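Long-range contact in TssK (Serratia sp. FS14, PDB 5Y0E), which probably serves as a trimeric baseplate component of the bacterial type VI secretion system: residues E96-L102 / L151-S157. Numbering follows the deposited sequence.
Sequences ENVVLAL and LRLMLES
Val99 (chi1 m) lays CG2 against CG of Met154 at 3.7 Å, and Ala101, small enough to leave room, puts CB 4.1 Å from SD of the same methionine, whose p, t, p rotamer carries the sulfur along the sheet. Strands 96-102 and 152-155 are extended and antiparallel, 152° between their directions, axes 4.6 Å apart at closest approach. Val99–Met154 and Ala101–Arg152 are the hydrogen-bonded pairs: Val99 N to Met154 O 2.9 Å, Met154 N to Val99 O 3.1 Å, Ala101 N to Arg152 O 2.8 Å, Arg152 N to Ala101 O 3.0 Å. Between them alternate, as in a regular antiparallel pair, non-hydrogen-bonded Val98–Leu155 and Leu100–Leu153, turning buried aliphatic side chains to the opposite face; Leu100 CD1 lies 4.3 Å from Leu153 CD2 and 4.0 Å from Leu151 CB. Leu102 CD1 meets Leu151 CD2 at 3.9 Å. Glu156 and Ser157 turn into 3-10 conformation (phi/psi near -60/-30); Glu156 N still reaches Asn97 O (2.7 Å), and Ser157 OG donates to Glu96 OE2 (2.9 Å), polar groups suiting this more open end. Trp163 packs on Ala101, Arg152 and Met154; Leu87 and Phe75 cover the Val98–Leu100 face. Strand 96-103 lies inside its mixed sheet, between antiparallel neighbours 142-155 and 163-174.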
loop_
_atom_site.group_PDB
_atom_site.type_symbol
_atom_site.label_atom_id
_atom_site.label_comp_id
_atom_site.label_asym_id
_atom_site.label_seq_id
_atom_site.Cartn_x
_atom_site.Cartn_y
_atom_site.Cartn_z
ATOM N N GLU A 96 -3.957 25.387 -23.998
ATOM C CA GLU A 96 -4.942 25.804 -23.017
ATOM C C GLU A 96 -5.603 24.586 -22.382
ATOM O O GLU A 96 -5.766 23.543 -23.017
ATOM C CB GLU A 96 -5.986 26.710 -23.657
ATOM C CG GLU A 96 -7.039 27.204 -22.693
ATOM C CD GLU A 96 -6.836 28.640 -22.304
ATOM O OE1 GLU A 96 -6.344 29.415 -23.146
ATOM O OE2 GLU A 96 -7.170 28.991 -21.157
ATOM N N ASN A 97 -5.973 24.717 -21.117
ATOM C CA ASN A 97 -6.596 23.623 -20.389
ATOM C C ASN A 97 -8.108 23.666 -20.528
ATOM O O ASN A 97 -8.720 24.724 -20.391
ATOM C CB ASN A 97 -6.208 23.671 -18.919
ATOM C CG ASN A 97 -4.873 23.060 -18.671
ATOM O OD1 ASN A 97 -4.464 22.166 -19.392
ATOM N ND2 ASN A 97 -4.187 23.521 -17.646
ATOM N N VAL A 98 -8.698 22.507 -20.792
ATOM C CA VAL A 98 -10.138 22.323 -20.871
ATOM C C VAL A 98 -10.613 21.580 -19.629
ATOM O O VAL A 98 -10.017 20.580 -19.227
ATOM C CB VAL A 98 -10.513 21.544 -22.142
ATOM C CG1 VAL A 98 -12.005 21.528 -22.326
ATOM C CG2 VAL A 98 -9.846 22.157 -23.329
ATOM N N VAL A 99 -11.712 22.043 -19.051
ATOM C CA VAL A 99 -12.236 21.497 -17.809
ATOM C C VAL A 99 -13.684 21.053 -17.970
ATOM O O VAL A 99 -14.386 21.441 -18.899
ATOM C CB VAL A 99 -12.151 22.511 -16.664
ATOM C CG1 VAL A 99 -10.735 22.949 -16.464
ATOM C CG2 VAL A 99 -13.050 23.687 -16.965
ATOM N N LEU A 100 -14.121 20.222 -17.031
ATOM C CA LEU A 100 -15.532 19.926 -16.815
ATOM C C LEU A 100 -15.969 20.711 -15.596
ATOM O O LEU A 100 -15.349 20.603 -14.545
ATOM C CB LEU A 100 -15.749 18.434 -16.601
ATOM C CG LEU A 100 -17.183 17.965 -16.391
ATOM C CD1 LEU A 100 -18.047 18.482 -17.505
ATOM C CD2 LEU A 100 -17.251 16.459 -16.325
ATOM N N ALA A 101 -16.963 21.559 -15.749
ATOM C CA ALA A 101 -17.354 22.409 -14.661
ATOM C C ALA A 101 -18.811 22.413 -14.287
ATOM O O ALA A 101 -19.646 21.999 -15.024
ATOM C CB ALA A 101 -16.904 23.815 -14.948
ATOM N N LEU A 102 -19.085 22.914 -13.104
ATOM C CA LEU A 102 -20.422 22.984 -12.586
ATOM C C LEU A 102 -20.476 24.168 -11.699
ATOM O O LEU A 102 -19.546 24.440 -10.999
ATOM C CB LEU A 102 -20.730 21.750 -11.768
ATOM C CG LEU A 102 -22.124 21.732 -11.183
ATOM C CD1 LEU A 102 -23.106 21.394 -12.274
ATOM C CD2 LEU A 102 -22.226 20.761 -10.028
ATOM N N LEU A 151 -23.640 20.452 -16.344
ATOM C CA LEU A 151 -22.238 20.284 -16.497
ATOM C C LEU A 151 -21.850 20.981 -17.760
ATOM O O LEU A 151 -22.610 21.083 -18.683
ATOM C CB LEU A 151 -21.902 18.818 -16.594
ATOM C CG LEU A 151 -22.117 18.014 -15.343
ATOM C CD1 LEU A 151 -21.742 16.590 -15.621
ATOM C CD2 LEU A 151 -21.266 18.574 -14.246
ATOM N N ARG A 152 -20.638 21.456 -17.801
ATOM C CA ARG A 152 -20.219 22.170 -18.947
ATOM C C ARG A 152 -18.741 22.104 -19.226
ATOM O O ARG A 152 -17.941 22.221 -18.333
ATOM C CB ARG A 152 -20.596 23.616 -18.726
ATOM C CG ARG A 152 -20.071 24.540 -19.782
ATOM C CD ARG A 152 -20.084 25.976 -19.359
ATOM N NE ARG A 152 -21.435 26.455 -19.316
ATOM C CZ ARG A 152 -21.751 27.729 -19.360
ATOM N NH1 ARG A 152 -20.781 28.617 -19.457
ATOM N NH2 ARG A 152 -23.012 28.109 -19.294
ATOM N N LEU A 153 -18.367 21.886 -20.478
ATOM C CA LEU A 153 -16.973 21.889 -20.866
ATOM C C LEU A 153 -16.567 23.306 -21.163
ATOM O O LEU A 153 -17.291 23.992 -21.824
ATOM C CB LEU A 153 -16.784 21.043 -22.092
ATOM C CG LEU A 153 -17.116 19.616 -21.787
ATOM C CD1 LEU A 153 -17.582 18.918 -23.024
ATOM C CD2 LEU A 153 -15.939 18.918 -21.176
ATOM N N MET A 154 -15.442 23.749 -20.641
ATOM C CA MET A 154 -14.964 25.099 -20.850
ATOM C C MET A 154 -13.455 25.258 -20.706
ATOM O O MET A 154 -12.768 24.318 -20.421
ATOM C CB MET A 154 -15.682 26.065 -19.926
ATOM C CG MET A 154 -15.799 25.644 -18.494
ATOM S SD MET A 154 -16.234 27.003 -17.430
ATOM C CE MET A 154 -17.978 26.856 -17.502
ATOM N N LEU A 155 -12.941 26.452 -20.937
ATOM C CA LEU A 155 -11.517 26.706 -20.812
ATOM C C LEU A 155 -11.170 27.033 -19.372
ATOM O O LEU A 155 -11.933 27.700 -18.676
ATOM C CB LEU A 155 -11.088 27.861 -21.713
ATOM C CG LEU A 155 -11.462 27.763 -23.187
ATOM C CD1 LEU A 155 -10.868 28.915 -23.942
ATOM C CD2 LEU A 155 -10.994 26.446 -23.755
ATOM N N GLU A 156 -10.002 26.579 -18.934
ATOM C CA GLU A 156 -9.573 26.903 -17.584
ATOM C C GLU A 156 -9.543 28.405 -17.367
ATOM O O GLU A 156 -9.828 28.879 -16.265
ATOM C CB GLU A 156 -8.207 26.288 -17.305
ATOM C CG GLU A 156 -7.680 26.515 -15.900
ATOM C CD GLU A 156 -6.277 25.982 -15.723
ATOM O OE1 GLU A 156 -5.350 26.499 -16.371
ATOM O OE2 GLU A 156 -6.092 25.034 -14.942
ATOM N N SER A 157 -9.231 29.172 -18.407
ATOM C CA SER A 157 -9.184 30.620 -18.264
ATOM C C SER A 157 -10.561 31.236 -18.048
ATOM O O SER A 157 -10.648 32.352 -17.531
ATOM C CB SER A 157 -8.536 31.236 -19.490
ATOM O OG SER A 157 -9.302 30.961 -20.633
#